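2-oxoglutarate dehydrogenase E3 component (PDB 2YQU) probably catalyses the NAD(+)-dependent reoxidation of dihydrolipoyl groups on its partner enzymes, using FAD and a redox-active disulfide. Local coordinates at residues 17-22 and 316-321; 161-166 and 253-258; 368-373 and 403-408; 389-392 and 397-400. One frame throughout, in Å; residues are numbered along the deposited sequence.

Interaction 1 of 4, residues 17-22 and 316-321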
loop_
_atom_site.group_PDB
_atom_site.type_symbol
_atom_site.label_atom_id
_atom_site.label_comp_id
_atom_site.label_asym_id
_atom_site.label_seq_id
_atom_site.Cartn_x
_atom_site.Cartn_y
_atom_site.Cartn_z
ATOM N N ALA A 17 -17.632 -5.567 21.558
ATOM C CA ALA A 17 -17.871 -4.939 22.859
ATOM C C ALA A 17 -17.756 -3.420 22.775
ATOM O O ALA A 17 -18.635 -2.722 23.276
ATOM C CB ALA A 17 -16.926 -5.507 23.928
ATOM N N ILE A 18 -16.716 -2.915 22.094
ATOM C CA ILE A 18 -16.524 -1.472 21.916
ATOM C C ILE A 18 -17.671 -0.877 21.090
ATOM O O ILE A 18 -18.231 0.144 21.462
ATOM C CB ILE A 18 -15.149 -1.146 21.255
ATOM C CG1 ILE A 18 -13.994 -1.550 22.177
ATOM C CG2 ILE A 18 -15.055 0.334 20.898
ATOM C CD1 ILE A 18 -12.650 -1.635 21.465
ATOM N N ARG A 19 -18.034 -1.519 19.982
ATOM C CA ARG A 19 -19.152 -1.038 19.179
ATOM C C ARG A 19 -20.463 -1.021 19.962
ATOM O O ARG A 19 -21.246 -0.063 19.854
ATOM C CB ARG A 19 -19.320 -1.880 17.917
ATOM C CG ARG A 19 -20.330 -1.321 16.935
ATOM C CD ARG A 19 -19.949 0.042 16.358
ATOM N NE ARG A 19 -21.053 0.600 15.581
ATOM C CZ ARG A 19 -21.454 1.867 15.600
ATOM N NH1 ARG A 19 -20.877 2.771 16.382
ATOM N NH2 ARG A 19 -22.465 2.235 14.826
ATOM N N ALA A 20 -20.699 -2.073 20.738
ATOM C CA ALA A 20 -21.894 -2.180 21.567
ATOM C C ALA A 20 -21.966 -1.020 22.567
ATOM O O ALA A 20 -23.021 -0.392 22.730
ATOM C CB ALA A 20 -21.928 -3.525 22.290
ATOM N N ALA A 21 -20.837 -0.728 23.207
ATOM C CA ALA A 21 -20.742 0.421 24.106
ATOM C C ALA A 21 -21.072 1.717 23.371
ATOM O O ALA A 21 -21.799 2.556 23.895
ATOM C CB ALA A 21 -19.358 0.505 24.734
ATOM N N GLN A 22 -20.546 1.879 22.158
ATOM C CA GLN A 22 -20.833 3.054 21.337
ATOM C C GLN A 22 -22.321 3.184 21.017
ATOM O O GLN A 22 -22.829 4.291 20.854
ATOM C CB GLN A 22 -20.026 3.016 20.035
ATOM C CG GLN A 22 -18.540 3.229 20.232
ATOM C CD GLN A 22 -17.753 3.208 18.924
ATOM O OE1 GLN A 22 -18.286 2.835 17.872
ATOM N NE2 GLN A 22 -16.489 3.612 18.992
ATOM N N GLU A 316 -17.979 -9.126 11.786
ATOM C CA GLU A 316 -19.139 -9.893 12.223
ATOM C C GLU A 316 -19.582 -9.417 13.603
ATOM O O GLU A 316 -20.773 -9.357 13.883
ATOM C CB GLU A 316 -18.837 -11.394 12.226
ATOM C CG GLU A 316 -18.962 -12.024 10.854
ATOM C CD GLU A 316 -18.631 -13.496 10.811
ATOM O OE1 GLU A 316 -17.977 -14.004 11.740
ATOM O OE2 GLU A 316 -19.011 -14.147 9.816
ATOM N N GLY A 317 -18.619 -9.063 14.445
ATOM C CA GLY A 317 -18.895 -8.493 15.752
ATOM C C GLY A 317 -19.676 -7.188 15.628
ATOM O O GLY A 317 -20.671 -6.990 16.331
ATOM N N ILE A 318 -19.245 -6.325 14.712
ATOM C CA ILE A 318 -19.919 -5.049 14.460
ATOM C C ILE A 318 -21.357 -5.292 13.996
ATOM O O ILE A 318 -22.302 -4.673 14.516
ATOM C CB ILE A 318 -19.150 -4.214 13.391
ATOM C CG1 ILE A 318 -17.763 -3.791 13.901
ATOM C CG2 ILE A 318 -19.972 -2.989 12.966
ATOM C CD1 ILE A 318 -17.761 -2.895 15.074
ATOM N N ALA A 319 -21.522 -6.186 13.021
ATOM C CA ALA A 319 -22.835 -6.474 12.432
ATOM C C ALA A 319 -23.780 -7.109 13.445
ATOM O O ALA A 319 -24.979 -6.832 13.433
ATOM C CB ALA A 319 -22.687 -7.389 11.218
ATOM N N ALA A 320 -23.237 -7.955 14.314
ATOM C CA ALA A 320 -24.036 -8.649 15.320
ATOM C C ALA A 320 -24.635 -7.664 16.315
ATOM O O ALA A 320 -25.836 -7.699 16.582
ATOM C CB ALA A 320 -23.191 -9.675 16.058
ATOM N N VAL A 321 -23.803 -6.773 16.844
ATOM C CA VAL A 321 -24.256 -5.835 17.878
ATOM C C VAL A 321 -25.128 -4.732 17.285
ATOM O O VAL A 321 -26.047 -4.245 17.930
ATOM C CB VAL A 321 -23.091 -5.255 18.731
ATOM C CG1 VAL A 321 -22.320 -6.383 19.416
ATOM C CG2 VAL A 321 -22.161 -4.376 17.921
#

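Interaction 2 of 4, residues 161-166 and 253-258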
loop_
_atom_site.group_PDB
_atom_site.type_symbol
_atom_site.label_atom_id
_atom_site.label_comp_id
_atom_site.label_asym_id
_atom_site.label_seq_id
_atom_site.Cartn_x
_atom_site.Cartn_y
_atom_site.Cartn_z
ATOM N N LEU A 161 6.434 -19.410 17.250
ATOM C CA LEU A 161 6.717 -17.979 17.368
ATOM C C LEU A 161 7.884 -17.672 18.311
ATOM O O LEU A 161 8.345 -16.524 18.369
ATOM C CB LEU A 161 5.482 -17.240 17.875
ATOM C CG LEU A 161 4.265 -17.248 16.952
ATOM C CD1 LEU A 161 3.008 -16.916 17.748
ATOM C CD2 LEU A 161 4.475 -16.265 15.816
ATOM N N SER A 162 8.361 -18.691 19.030
ATOM C CA SER A 162 9.262 -18.504 20.165
ATOM C C SER A 162 10.332 -19.591 20.283
ATOM O O SER A 162 10.764 -19.900 21.394
ATOM C CB SER A 162 8.458 -18.490 21.473
ATOM O OG SER A 162 7.439 -17.509 21.445
ATOM N N PHE A 163 10.760 -20.180 19.172
ATOM C CA PHE A 163 11.846 -21.164 19.241
ATOM C C PHE A 163 13.046 -20.512 19.946
ATOM O O PHE A 163 13.400 -19.370 19.638
ATOM C CB PHE A 163 12.272 -21.661 17.856
ATOM C CG PHE A 163 11.278 -22.582 17.177
ATOM C CD1 PHE A 163 11.051 -22.472 15.809
ATOM C CD2 PHE A 163 10.607 -23.576 17.876
ATOM C CE1 PHE A 163 10.155 -23.310 15.156
ATOM C CE2 PHE A 163 9.709 -24.417 17.231
ATOM C CZ PHE A 163 9.489 -24.289 15.864
ATOM N N PRO A 164 13.657 -21.223 20.896
ATOM C CA PRO A 164 14.817 -20.699 21.642
ATOM C C PRO A 164 16.129 -20.602 20.831
ATOM O O PRO A 164 17.086 -19.970 21.285
ATOM C CB PRO A 164 14.956 -21.689 22.811
ATOM C CG PRO A 164 14.328 -22.964 22.326
ATOM C CD PRO A 164 13.267 -22.573 21.346
ATOM N N GLU A 165 16.165 -21.243 19.670
ATOM C CA GLU A 165 17.211 -21.042 18.671
ATOM C C GLU A 165 16.644 -21.342 17.290
ATOM O O GLU A 165 15.553 -21.899 17.170
ATOM C CB GLU A 165 18.430 -21.934 18.964
ATOM C CG GLU A 165 18.197 -23.431 18.806
ATOM C CD GLU A 165 17.441 -24.062 19.966
ATOM O OE1 GLU A 165 16.472 -24.799 19.699
ATOM O OE2 GLU A 165 17.805 -23.834 21.142
ATOM N N VAL A 166 17.375 -20.973 16.242
ATOM C CA VAL A 166 16.950 -21.299 14.893
ATOM C C VAL A 166 17.100 -22.811 14.692
ATOM O O VAL A 166 18.182 -23.359 14.916
ATOM C CB VAL A 166 17.771 -20.548 13.839
ATOM C CG1 VAL A 166 17.290 -20.897 12.433
ATOM C CG2 VAL A 166 17.695 -19.048 14.085
ATOM N N ALA A 253 13.770 -33.920 11.660
ATOM C CA ALA A 253 14.033 -32.496 11.835
ATOM C C ALA A 253 14.226 -32.146 13.310
ATOM O O ALA A 253 13.952 -32.958 14.197
ATOM C CB ALA A 253 12.898 -31.679 11.230
ATOM N N ASP A 254 14.712 -30.940 13.573
ATOM C CA ASP A 254 14.901 -30.461 14.941
ATOM C C ASP A 254 13.583 -30.030 15.582
ATOM O O ASP A 254 13.384 -30.170 16.789
ATOM C CB ASP A 254 15.879 -29.292 14.955
ATOM C CG ASP A 254 17.240 -29.681 14.452
ATOM O OD1 ASP A 254 17.521 -29.448 13.254
ATOM O OD2 ASP A 254 18.083 -30.237 15.183
ATOM N N ARG A 255 12.710 -29.452 14.769
ATOM C CA ARG A 255 11.362 -29.077 15.185
ATOM C C ARG A 255 10.404 -29.436 14.064
ATOM O O ARG A 255 10.763 -29.399 12.889
ATOM C CB ARG A 255 11.257 -27.568 15.463
ATOM C CG ARG A 255 12.306 -26.996 16.380
ATOM C CD ARG A 255 12.108 -27.309 17.854
ATOM N NE ARG A 255 13.230 -26.811 18.649
ATOM C CZ ARG A 255 13.419 -27.070 19.942
ATOM N NH1 ARG A 255 12.572 -27.839 20.615
ATOM N NH2 ARG A 255 14.474 -26.560 20.568
ATOM N N VAL A 256 9.182 -29.794 14.433
ATOM C CA VAL A 256 8.116 -29.989 13.471
ATOM C C VAL A 256 6.935 -29.139 13.895
ATOM O O VAL A 256 6.476 -29.233 15.030
ATOM C CB VAL A 256 7.694 -31.467 13.367
ATOM C CG1 VAL A 256 6.476 -31.626 12.466
ATOM C CG2 VAL A 256 8.849 -32.316 12.875
ATOM N N LEU A 257 6.466 -28.290 12.987
ATOM C CA LEU A 257 5.298 -27.447 13.223
ATOM C C LEU A 257 4.081 -28.130 12.625
ATOM O O LEU A 257 4.010 -28.350 11.429
ATOM C CB LEU A 257 5.477 -26.059 12.591
ATOM C CG LEU A 257 4.237 -25.148 12.504
ATOM C CD1 LEU A 257 3.594 -24.961 13.854
ATOM C CD2 LEU A 257 4.610 -23.784 11.928
ATOM N N VAL A 258 3.116 -28.452 13.473
ATOM C CA VAL A 258 1.868 -29.047 13.035
ATOM C C VAL A 258 0.874 -27.904 12.824
ATOM O O VAL A 258 0.379 -27.332 13.783
ATOM C CB VAL A 258 1.355 -30.064 14.078
ATOM C CG1 VAL A 258 0.017 -30.673 13.644
ATOM C CG2 VAL A 258 2.406 -31.153 14.292
HETATM O O HOH W 1 15.043 -24.702 17.439
#

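Interaction 3 of 4, residues 368-373 and 403-408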
loop_
_atom_site.group_PDB
_atom_site.type_symbol
_atom_site.label_atom_id
_atom_site.label_comp_id
_atom_site.label_asym_id
_atom_site.label_seq_id
_atom_site.Cartn_x
_atom_site.Cartn_y
_atom_site.Cartn_z
ATOM N N PHE A 368 -2.023 -7.666 -14.975
ATOM C CA PHE A 368 -0.870 -6.802 -15.175
ATOM C C PHE A 368 0.289 -7.285 -14.300
ATOM O O PHE A 368 0.122 -7.488 -13.089
ATOM C CB PHE A 368 -1.223 -5.355 -14.853
ATOM C CG PHE A 368 -0.243 -4.372 -15.395
ATOM C CD1 PHE A 368 -0.302 -3.990 -16.729
ATOM C CD2 PHE A 368 0.755 -3.839 -14.589
ATOM C CE1 PHE A 368 0.604 -3.091 -17.235
ATOM C CE2 PHE A 368 1.654 -2.920 -15.093
ATOM C CZ PHE A 368 1.585 -2.552 -16.421
ATOM N N PRO A 369 1.453 -7.499 -14.904
ATOM C CA PRO A 369 2.603 -8.047 -14.182
ATOM C C PRO A 369 3.439 -6.965 -13.523
ATOM O O PRO A 369 3.533 -5.852 -14.053
ATOM C CB PRO A 369 3.411 -8.703 -15.295
ATOM C CG PRO A 369 3.175 -7.805 -16.471
ATOM C CD PRO A 369 1.782 -7.234 -16.320
ATOM N N TYR A 370 4.051 -7.305 -12.389
ATOM C CA TYR A 370 4.998 -6.421 -11.708
ATOM C C TYR A 370 6.180 -6.045 -12.605
ATOM O O TYR A 370 6.800 -5.005 -12.403
ATOM C CB TYR A 370 5.539 -7.075 -10.433
ATOM C CG TYR A 370 4.726 -6.819 -9.178
ATOM C CD1 TYR A 370 5.276 -6.134 -8.103
ATOM C CD2 TYR A 370 3.417 -7.280 -9.057
ATOM C CE1 TYR A 370 4.553 -5.912 -6.940
ATOM C CE2 TYR A 370 2.686 -7.057 -7.904
ATOM C CZ TYR A 370 3.251 -6.367 -6.852
ATOM O OH TYR A 370 2.528 -6.164 -5.705
ATOM N N SER A 371 6.483 -6.885 -13.591
ATOM C CA SER A 371 7.602 -6.646 -14.506
ATOM C C SER A 371 7.390 -5.425 -15.382
ATOM O O SER A 371 8.353 -4.842 -15.869
ATOM C CB SER A 371 7.839 -7.871 -15.392
ATOM O OG SER A 371 6.695 -8.178 -16.157
ATOM N N ALA A 372 6.133 -5.045 -15.584
ATOM C CA ALA A 372 5.792 -3.855 -16.365
ATOM C C ALA A 372 5.575 -2.596 -15.502
ATOM O O ALA A 372 5.197 -1.549 -16.027
ATOM C CB ALA A 372 4.561 -4.141 -17.208
ATOM N N SER A 373 5.795 -2.706 -14.187
ATOM C CA SER A 373 5.592 -1.598 -13.248
ATOM C C SER A 373 6.868 -0.781 -13.038
ATOM O O SER A 373 7.894 -1.333 -12.636
ATOM C CB SER A 373 5.122 -2.131 -11.891
ATOM O OG SER A 373 5.262 -1.141 -10.895
ATOM N N ILE A 403 -0.042 -11.659 -6.411
ATOM C CA ILE A 403 1.164 -12.017 -5.696
ATOM C C ILE A 403 2.256 -11.031 -6.091
ATOM O O ILE A 403 2.432 -10.732 -7.274
ATOM C CB ILE A 403 1.576 -13.476 -5.987
ATOM C CG1 ILE A 403 2.888 -13.810 -5.272
ATOM C CG2 ILE A 403 1.669 -13.747 -7.497
ATOM C CD1 ILE A 403 3.241 -15.283 -5.315
ATOM N N GLY A 404 2.966 -10.520 -5.096
ATOM C CA GLY A 404 4.025 -9.554 -5.327
ATOM C C GLY A 404 4.317 -8.722 -4.103
ATOM O O GLY A 404 3.627 -8.809 -3.091
ATOM N N ALA A 405 5.372 -7.933 -4.202
ATOM C CA ALA A 405 5.783 -7.024 -3.146
ATOM C C ALA A 405 4.597 -6.166 -2.724
ATOM O O ALA A 405 3.960 -5.548 -3.548
ATOM C CB ALA A 405 6.929 -6.153 -3.642
ATOM N N ARG A 406 4.262 -6.208 -1.440
ATOM C CA ARG A 406 3.216 -5.365 -0.863
ATOM C C ARG A 406 1.831 -5.509 -1.513
ATOM O O ARG A 406 1.014 -4.607 -1.425
ATOM C CB ARG A 406 3.686 -3.909 -0.860
ATOM C CG ARG A 406 4.957 -3.749 -0.028
ATOM C CD ARG A 406 5.835 -2.619 -0.416
ATOM N NE ARG A 406 7.086 -2.687 0.330
ATOM C CZ ARG A 406 8.046 -1.780 0.264
ATOM N NH1 ARG A 406 7.914 -0.718 -0.518
ATOM N NH2 ARG A 406 9.151 -1.933 0.984
ATOM N N VAL A 407 1.542 -6.659 -2.114
ATOM C CA VAL A 407 0.300 -6.801 -2.863
ATOM C C VAL A 407 -0.921 -6.681 -1.954
ATOM O O VAL A 407 -1.987 -6.267 -2.394
ATOM C CB VAL A 407 0.265 -8.109 -3.687
ATOM C CG1 VAL A 407 -0.320 -9.262 -2.894
ATOM C CG2 VAL A 407 -0.498 -7.893 -4.988
ATOM N N GLY A 408 -0.760 -7.048 -0.692
ATOM C CA GLY A 408 -1.808 -6.843 0.284
ATOM C C GLY A 408 -2.175 -5.378 0.460
ATOM O O GLY A 408 -3.370 -5.027 0.533
#

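Interaction 4 of 4, residues 389-392 and 397-400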
loop_
_atom_site.group_PDB
_atom_site.type_symbol
_atom_site.label_atom_id
_atom_site.label_comp_id
_atom_site.label_asym_id
_atom_site.label_seq_id
_atom_site.Cartn_x
_atom_site.Cartn_y
_atom_site.Cartn_z
ATOM N N LEU A 389 -10.966 -9.930 -11.933
ATOM C CA LEU A 389 -12.029 -10.705 -12.559
ATOM C C LEU A 389 -13.274 -9.830 -12.597
ATOM O O LEU A 389 -13.695 -9.340 -11.570
ATOM C CB LEU A 389 -12.294 -11.972 -11.751
ATOM C CG LEU A 389 -11.043 -12.803 -11.448
ATOM C CD1 LEU A 389 -11.388 -14.052 -10.679
ATOM C CD2 LEU A 389 -10.316 -13.150 -12.738
ATOM N N ALA A 390 -13.846 -9.616 -13.777
ATOM C CA ALA A 390 -15.038 -8.772 -13.907
ATOM C C ALA A 390 -16.150 -9.487 -14.665
ATOM O O ALA A 390 -15.888 -10.271 -15.570
ATOM C CB ALA A 390 -14.685 -7.480 -14.607
ATOM N N HIS A 391 -17.396 -9.200 -14.312
ATOM C CA HIS A 391 -18.524 -9.856 -14.949
ATOM C C HIS A 391 -18.528 -9.520 -16.443
ATOM O O HIS A 391 -18.353 -8.367 -16.825
ATOM C CB HIS A 391 -19.832 -9.426 -14.285
ATOM C CG HIS A 391 -20.974 -10.343 -14.571
ATOM N ND1 HIS A 391 -21.667 -10.311 -15.761
ATOM C CD2 HIS A 391 -21.528 -11.336 -13.837
ATOM C CE1 HIS A 391 -22.609 -11.237 -15.744
ATOM N NE2 HIS A 391 -22.547 -11.873 -14.587
ATOM N N ALA A 392 -18.731 -10.533 -17.277
ATOM C CA ALA A 392 -18.650 -10.385 -18.733
ATOM C C ALA A 392 -19.697 -9.430 -19.297
ATOM O O ALA A 392 -19.465 -8.772 -20.308
ATOM C CB ALA A 392 -18.770 -11.745 -19.397
ATOM N N ILE A 397 -16.816 -5.793 -10.829
ATOM C CA ILE A 397 -15.663 -6.520 -10.293
ATOM C C ILE A 397 -16.180 -7.672 -9.429
ATOM O O ILE A 397 -16.979 -7.463 -8.514
ATOM C CB ILE A 397 -14.723 -5.613 -9.482
ATOM C CG1 ILE A 397 -14.112 -4.524 -10.378
ATOM C CG2 ILE A 397 -13.609 -6.448 -8.834
ATOM C CD1 ILE A 397 -13.496 -3.395 -9.601
ATOM N N LEU A 398 -15.728 -8.879 -9.748
ATOM C CA LEU A 398 -16.116 -10.082 -9.009
ATOM C C LEU A 398 -15.041 -10.550 -8.040
ATOM O O LEU A 398 -15.360 -11.165 -7.021
ATOM C CB LEU A 398 -16.463 -11.207 -9.982
ATOM C CG LEU A 398 -17.644 -10.921 -10.911
ATOM C CD1 LEU A 398 -17.729 -11.977 -11.986
ATOM C CD2 LEU A 398 -18.936 -10.838 -10.124
ATOM N N GLY A 399 -13.782 -10.262 -8.352
ATOM C CA GLY A 399 -12.669 -10.630 -7.496
ATOM C C GLY A 399 -11.350 -10.025 -7.945
ATOM O O GLY A 399 -11.190 -9.682 -9.105
ATOM N N VAL A 400 -10.419 -9.869 -7.009
ATOM C CA VAL A 400 -9.079 -9.386 -7.309
ATOM C C VAL A 400 -8.068 -10.253 -6.563
ATOM O O VAL A 400 -8.263 -10.616 -5.406
ATOM C CB VAL A 400 -8.899 -7.884 -6.945
ATOM C CG1 VAL A 400 -7.535 -7.370 -7.427
ATOM C CG2 VAL A 400 -10.034 -7.047 -7.536
#

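Interaction 1 of 4, residues 17-22 and 316-321
Arg19 lays the aliphatic part of its side chain against two residues of the helix segment 316-321, Ile318 and Val321, and these three bury most of the surface in the contact. CD1, the end of the Ile318 chain, does the touching: it comes to 3.4 Å from CB of Arg19, and the two side chains cross at about a right angle. Val321 meets the same methylenes with a single branch, CG2 of Val321 lying 3.7 Å from CG of Arg19. Its other branch serves Ala20, where Val321 CG1 stands 4.1 Å from Ala20 CB, so the valine straddles two consecutive residues of segment 17-22.

Because CG of Arg19 swings away from the backbone N (chi1 -172°) and the chain bends at chi2 (63°), the methylenes stay at the helix interface while the guanidinium runs on toward the C-terminal end of its own helix. There NH1 of Arg19 donates to OE1 of Gln22 at 3.0 Å, the acceptor lying close to the guanidinium plane, and NE forms a salt bridge with Glu322. The charged end is therefore held by partners from both helices, while no hydrogen bond crosses between segments 17-22 and 316-321, whose side-chain contacts are apolar. Ile453 of the second subunit packs on both Arg19 and Ile318.

The axes of the two segments come within 8.8 Å and run in roughly the same direction, crossing at -32°. Helix 11-22, which follows strand 2-7 and the GxGxxG turn, is the first helix of the FAD-binding Rossmann-type fold, and helix 310-326 packs alongside it.

Interaction 2 of 4, residues 161-166 and 253-258
The chain of Arg255 starts with CG beside the backbone N (chi1 -51°) and turns again at chi2 (-76°), which lays its methylenes along the ring of Phe163 and carries the guanidinium on to Glu165. CG of Arg255 sits over one face of the Phe163 ring, 4.0 Å from its centroid and displaced toward the rim, a CH-pi contact. CB of Arg255 reaches CZ of Phe163 at 3.7 Å. Ring and guanidinium planes are only 16° apart, but it is the aliphatic chain that covers the ring.

At the far end, NH2 of Arg255 donates to OE1 of Glu165 at 2.8 Å, a salt bridge that uses the syn lone pair of the carboxylate. The two flat groups are nearly coplanar. One water then closes the link: it accepts from NE of Arg255 and donates to both OE1 and the backbone O of Glu165, so OE1 is gripped twice. NH1 of Arg255 goes instead to the carbonyl of Glu152, and these bonds together fix the rotation of the guanidinium. Pro164 and Glu165 are exposed, whereas Phe163 is buried and also meets the ring of Trp186.

Arg255 stands on strand 255-258 of the second parallel sheet, and segment 161-166 is the loop leading into strand 169-173 beside it. This is the Rossmann-type domain that binds NAD(+), as in other pyridine nucleotide-disulfide oxidoreductases of its class.

Interaction 3 of 4, residues 368-373 and 403-408
The hydroxyl of Tyr370 donates to the backbone O of Ala405 at 2.7 Å, the one hydrogen bond between segments 368-373 and 403-408. The approach is not along a lone pair: the hydroxyl stands above the carbonyl plane, 37° out of it, with a C=O...donor angle of 136°. The same oxygen touches CG2 of Val407 at 3.6 Å, a methyl lying near the ring plane at its edge, so the phenol end sits between a polar and an apolar neighbour.

A chi1 of -89° swings the Tyr370 ring toward segment 403-408, where it rests on backbone. CA of Gly404 lies over one face, 4.0 Å from the ring centroid and offset toward the rim, a CH-pi contact. Gly404 has no side chain, and a CB there would run into CE2 of Tyr370; at its backbone angles a CB would also be pressed against the carbonyl O of Ile403. CE1 of Tyr370 packs on CB of Ala405 at 4.1 Å. Tyr370 is buried, and Leu437 and Ile440 add to its surroundings.

Residues 404-407 form a type II beta turn, closed by a bond from the N of Val407 to the O of Gly404 at 3.2 Å, and Arg406 is the N-cap residue of the helix that starts at Val407. Tyr370 belongs to a short 3-10 segment following strand 363-369. The tyrosine thus reaches past the intervening strand 385-391, at one end of the antiparallel sheet, to the turn between strand 397-404 and helix 407-419, within the dimerisation domain of this reductase family.

Interaction 4 of 4, residues 389-392 and 397-400
Leu389 faces both Leu398 and Gly399 across the hairpin of strands 385-391 and 397-404, the geometry of a classic beta bulge in the antiparallel sheet of the dimerisation domain. The strand segments run at 170° to each other, and the register shifts by one residue between Leu389 and Ala390.

Three backbone hydrogen bonds define the bulge. N of Leu389 donates to O of Gly399 at 2.8 Å, almost straight at 173°. The carbonyl O of Leu389 receives two donors: N of Leu398 at 2.8 Å, and N of Gly399 at 3.3 Å in a weak bond. Beyond the bulge, Ala390 and Ile397 make a non-hydrogen-bonded pair with CA atoms 4.3 Å apart, their side chains on the same face of the sheet; helix 407-419 covers Ile397 there. ND1 of His391 is hydrogen-bonded to the backbone N of Lys393.

The side-chain contacts gather round Leu398, the extra residue of the bulge. CB of Leu389 lies against backbone, beside the carbonyl of Gly399, and helix 353-359 packs on Leu389 and Leu398. Leu398, with CG beside its backbone N (chi1 -62°), reaches over to the opposite strand, where its CD1 lies 3.6 Å from N of His391 and 4.0 Å from CB of His391.

In the fold
Interactions 1 and 2 belong to the two nucleotide-binding parts of the chain, each with its own five-stranded parallel sheet; their centres are 38 Å apart, and interaction 2 is nested within the loop closed by interaction 1. Interactions 3 and 4 come later, both in the dimerisation domain, with centres 18 Å apart. They share strand 397-404 and the antiparallel sheet, and interaction 4 lies inside the loop that interaction 3 closes, so one marks the hairpin and the other the strand's far end. Interactions 1 and 2 thus fall in the FAD and NAD(+) parts, and 3 and 4 in the domain through which this family pairs its subunits.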